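Local coordinates for beta-hydroxyacid dehydrogenase, 3-hydroxyisobutyrate dehydrogenase (Saccharomonospora xinjiangensis XJ-54, PDB 6GRL), which probably reduces imines with NADPH as the hydride donor, as an S-selective imine reductase active in reductive amination, at residues I35-H44 with E163-G171. Sequence-based numbering, arbitrary orientation.
Sequences IARAFVERGH and EPILRELGG
Leu169 covers one face of the Phe39 ring, its CD2 methyl standing 4.2 Å from the ring centroid in a CH-pi contact, while the carboxylate oxygen OE1 of Glu168 lies at the ring's edge, near its plane. Three flat groups meet at Glu168: the His44 ring takes the carboxylate at its own edge, and Glu168 CG lies over one face of the Arg42 guanidinium, offset toward its rim, with guanidinium and carboxylate planes 26° apart. The setting is the Rossmann-type domain, which in this family probably binds NADP; helix 30-41, following the glycine-rich turn after the first strand, packs against Ile165 and the type I turn from Leu166 to Leu169. Gly43, whose positive phi glycine adopts easily, is the C-prime residue of a Schellman motif that ends the first helix just before His44. Glu168 holds His44 NE2 through the syn lone pairs of both oxygens: OE1 at 2.6 Å, tilted from the imidazole plane, and OE2 at 3.1 Å, close to that plane and with the straighter N-H angle, 156°. ND1 is hydrogen-bonded to Asp21 O; with an acceptor at each nitrogen the imidazole is held in its rotation, and the nearby carboxylate would probably favour the doubly protonated ring. The extended chain of Glu168 (chi2 178°) spans the gap, whereas Arg42, in the conformer described, bends at chi2 and chi3, which brings its guanidinium across that chain; the opposite charges lie near each other, but no N-H is aimed at the carboxylate. Apolar residues suit the buried side: small Ala38 admits Leu169 CD2 to 3.8 Å from its CB, Ile35 CG2 meets the same methyl, and Ile165 CG2 reaches Phe39 CE1 at 3.8 Å. Phe39 also rests on Val23 and Val25 of the sheet. A water donates to Arg42 O and to Glu168 OE2, 3.1 Å from each.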
# COMPACT_ATOMS: atom_id res chain seq x y z
N ILE A 35 1.13 4.45 -16.71
CA ILE A 35 1.77 5.65 -16.18
C ILE A 35 2.36 6.47 -17.32
O ILE A 35 2.20 7.70 -17.38
CB ILE A 35 2.83 5.27 -15.13
CG1 ILE A 35 2.14 4.76 -13.87
CG2 ILE A 35 3.73 6.46 -14.82
CD1 ILE A 35 3.05 3.98 -12.95
N ALA A 36 3.07 5.81 -18.24
CA ALA A 36 3.63 6.52 -19.39
C ALA A 36 2.53 7.17 -20.23
O ALA A 36 2.69 8.30 -20.69
CB ALA A 36 4.47 5.56 -20.24
N ARG A 37 1.42 6.46 -20.43
CA ARG A 37 0.30 7.02 -21.17
C ARG A 37 -0.23 8.29 -20.50
O ARG A 37 -0.51 9.28 -21.17
CB ARG A 37 -0.83 6.00 -21.30
CG ARG A 37 -0.64 4.99 -22.42
CD ARG A 37 -1.97 4.32 -22.77
NE ARG A 37 -2.58 3.69 -21.60
CZ ARG A 37 -2.33 2.44 -21.21
NH1 ARG A 37 -1.48 1.69 -21.88
NH2 ARG A 37 -2.94 1.95 -20.13
N ALA A 38 -0.36 8.26 -19.17
CA ALA A 38 -0.88 9.42 -18.46
C ALA A 38 0.02 10.63 -18.65
O ALA A 38 -0.47 11.76 -18.84
CB ALA A 38 -1.04 9.10 -16.97
N PHE A 39 1.34 10.43 -18.62
CA PHE A 39 2.26 11.54 -18.83
C PHE A 39 2.20 12.04 -20.27
O PHE A 39 2.24 13.25 -20.52
CB PHE A 39 3.68 11.13 -18.45
CG PHE A 39 3.90 11.02 -16.97
CD1 PHE A 39 3.34 11.94 -16.10
CD2 PHE A 39 4.68 10.00 -16.44
CE1 PHE A 39 3.55 11.85 -14.74
CE2 PHE A 39 4.88 9.90 -15.08
CZ PHE A 39 4.32 10.83 -14.23
N VAL A 40 2.11 11.12 -21.24
CA VAL A 40 2.02 11.52 -22.64
C VAL A 40 0.78 12.38 -22.87
O VAL A 40 0.83 13.43 -23.52
CB VAL A 40 2.02 10.28 -23.56
CG1 VAL A 40 1.63 10.67 -24.98
CG2 VAL A 40 3.39 9.61 -23.54
N GLU A 41 -0.36 11.94 -22.32
CA GLU A 41 -1.61 12.66 -22.52
C GLU A 41 -1.62 14.02 -21.84
O GLU A 41 -2.43 14.88 -22.22
CB GLU A 41 -2.78 11.82 -22.01
CG GLU A 41 -2.97 10.50 -22.75
CD GLU A 41 -3.95 9.57 -22.07
OE1 GLU A 41 -4.50 9.95 -21.01
OE2 GLU A 41 -4.16 8.45 -22.59
N ARG A 42 -0.75 14.25 -20.87
CA ARG A 42 -0.66 15.53 -20.18
C ARG A 42 0.36 16.47 -20.82
O ARG A 42 0.66 17.52 -20.25
CB ARG A 42 -0.31 15.31 -18.70
CG ARG A 42 -1.43 14.70 -17.88
CD ARG A 42 -2.74 15.47 -18.05
NE ARG A 42 -2.80 16.63 -17.16
CZ ARG A 42 -3.23 16.60 -15.91
NH1 ARG A 42 -3.63 15.45 -15.37
NH2 ARG A 42 -3.25 17.71 -15.18
N GLY A 43 0.89 16.12 -21.99
CA GLY A 43 1.80 16.98 -22.71
C GLY A 43 3.27 16.84 -22.37
O GLY A 43 4.09 17.57 -22.93
N HIS A 44 3.63 15.93 -21.47
CA HIS A 44 5.03 15.75 -21.13
C HIS A 44 5.78 15.10 -22.29
O HIS A 44 5.30 14.15 -22.91
CB HIS A 44 5.18 14.86 -19.89
CG HIS A 44 4.55 15.41 -18.66
ND1 HIS A 44 5.22 16.25 -17.79
CD2 HIS A 44 3.31 15.24 -18.14
CE1 HIS A 44 4.42 16.57 -16.79
NE2 HIS A 44 3.26 15.98 -16.98
N GLU A 163 4.83 17.50 -6.56
CA GLU A 163 3.49 16.99 -6.27
C GLU A 163 2.50 17.20 -7.42
O GLU A 163 1.71 16.28 -7.68
CB GLU A 163 2.95 17.63 -4.98
CG GLU A 163 1.62 17.06 -4.53
CD GLU A 163 1.13 17.68 -3.23
OE1 GLU A 163 1.80 18.59 -2.71
OE2 GLU A 163 0.07 17.25 -2.73
N PRO A 164 2.47 18.34 -8.12
CA PRO A 164 1.54 18.46 -9.26
C PRO A 164 1.78 17.43 -10.35
O PRO A 164 0.82 17.01 -11.01
CB PRO A 164 1.78 19.89 -9.76
CG PRO A 164 2.28 20.62 -8.58
CD PRO A 164 3.13 19.63 -7.84
N ILE A 165 3.02 17.01 -10.57
CA ILE A 165 3.28 15.97 -11.56
C ILE A 165 2.77 14.63 -11.06
O ILE A 165 2.16 13.86 -11.81
CB ILE A 165 4.78 15.91 -11.90
CG1 ILE A 165 5.24 17.23 -12.52
CG2 ILE A 165 5.07 14.75 -12.84
CD1 ILE A 165 6.73 17.30 -12.79
N LEU A 166 2.99 14.33 -9.77
CA LEU A 166 2.55 13.05 -9.22
C LEU A 166 1.03 12.93 -9.21
O LEU A 166 0.49 11.84 -9.44
CB LEU A 166 3.10 12.88 -7.80
CG LEU A 166 4.62 12.96 -7.66
CD1 LEU A 166 5.02 12.89 -6.19
CD2 LEU A 166 5.30 11.86 -8.46
N ARG A 167 0.32 14.04 -8.96
CA ARG A 167 -1.14 13.98 -8.91
C ARG A 167 -1.76 13.79 -10.29
O ARG A 167 -2.98 13.57 -10.37
CB ARG A 167 -1.71 15.23 -8.24
CG ARG A 167 -1.54 16.51 -9.04
CD ARG A 167 -2.48 17.60 -8.55
NE ARG A 167 -1.97 18.28 -7.37
CZ ARG A 167 -1.67 19.57 -7.31
NH1 ARG A 167 -1.83 20.33 -8.38
NH2 ARG A 167 -1.21 20.10 -6.19
N GLU A 168 -0.98 13.86 -11.36
CA GLU A 168 -1.47 13.50 -12.68
C GLU A 168 -1.75 12.01 -12.80
O GLU A 168 -2.44 11.60 -13.74
CB GLU A 168 -0.48 13.93 -13.76
CG GLU A 168 -0.17 15.42 -13.77
CD GLU A 168 0.85 15.80 -14.82
OE1 GLU A 168 1.41 14.89 -15.47
OE2 GLU A 168 1.10 17.02 -15.01
N LEU A 169 -1.24 11.19 -11.88
CA LEU A 169 -1.48 9.76 -11.90
C LEU A 169 -2.66 9.34 -11.03
O LEU A 169 -3.14 8.21 -11.17
CB LEU A 169 -0.22 9.02 -11.44
CG LEU A 169 1.07 9.36 -12.19
CD1 LEU A 169 2.25 8.57 -11.63
CD2 LEU A 169 0.90 9.09 -13.68
N GLY A 170 -3.12 10.21 -10.14
CA GLY A 170 -4.21 9.89 -9.24
C GLY A 170 -4.07 10.68 -7.96
O GLY A 170 -3.31 11.63 -7.87
N GLY A 171 -4.84 10.26 -6.95
CA GLY A 171 -4.71 10.85 -5.63
C GLY A 171 -3.36 10.53 -5.02
O GLY A 171 -2.84 9.43 -5.15
O HOH W 1 0.61 18.81 -17.47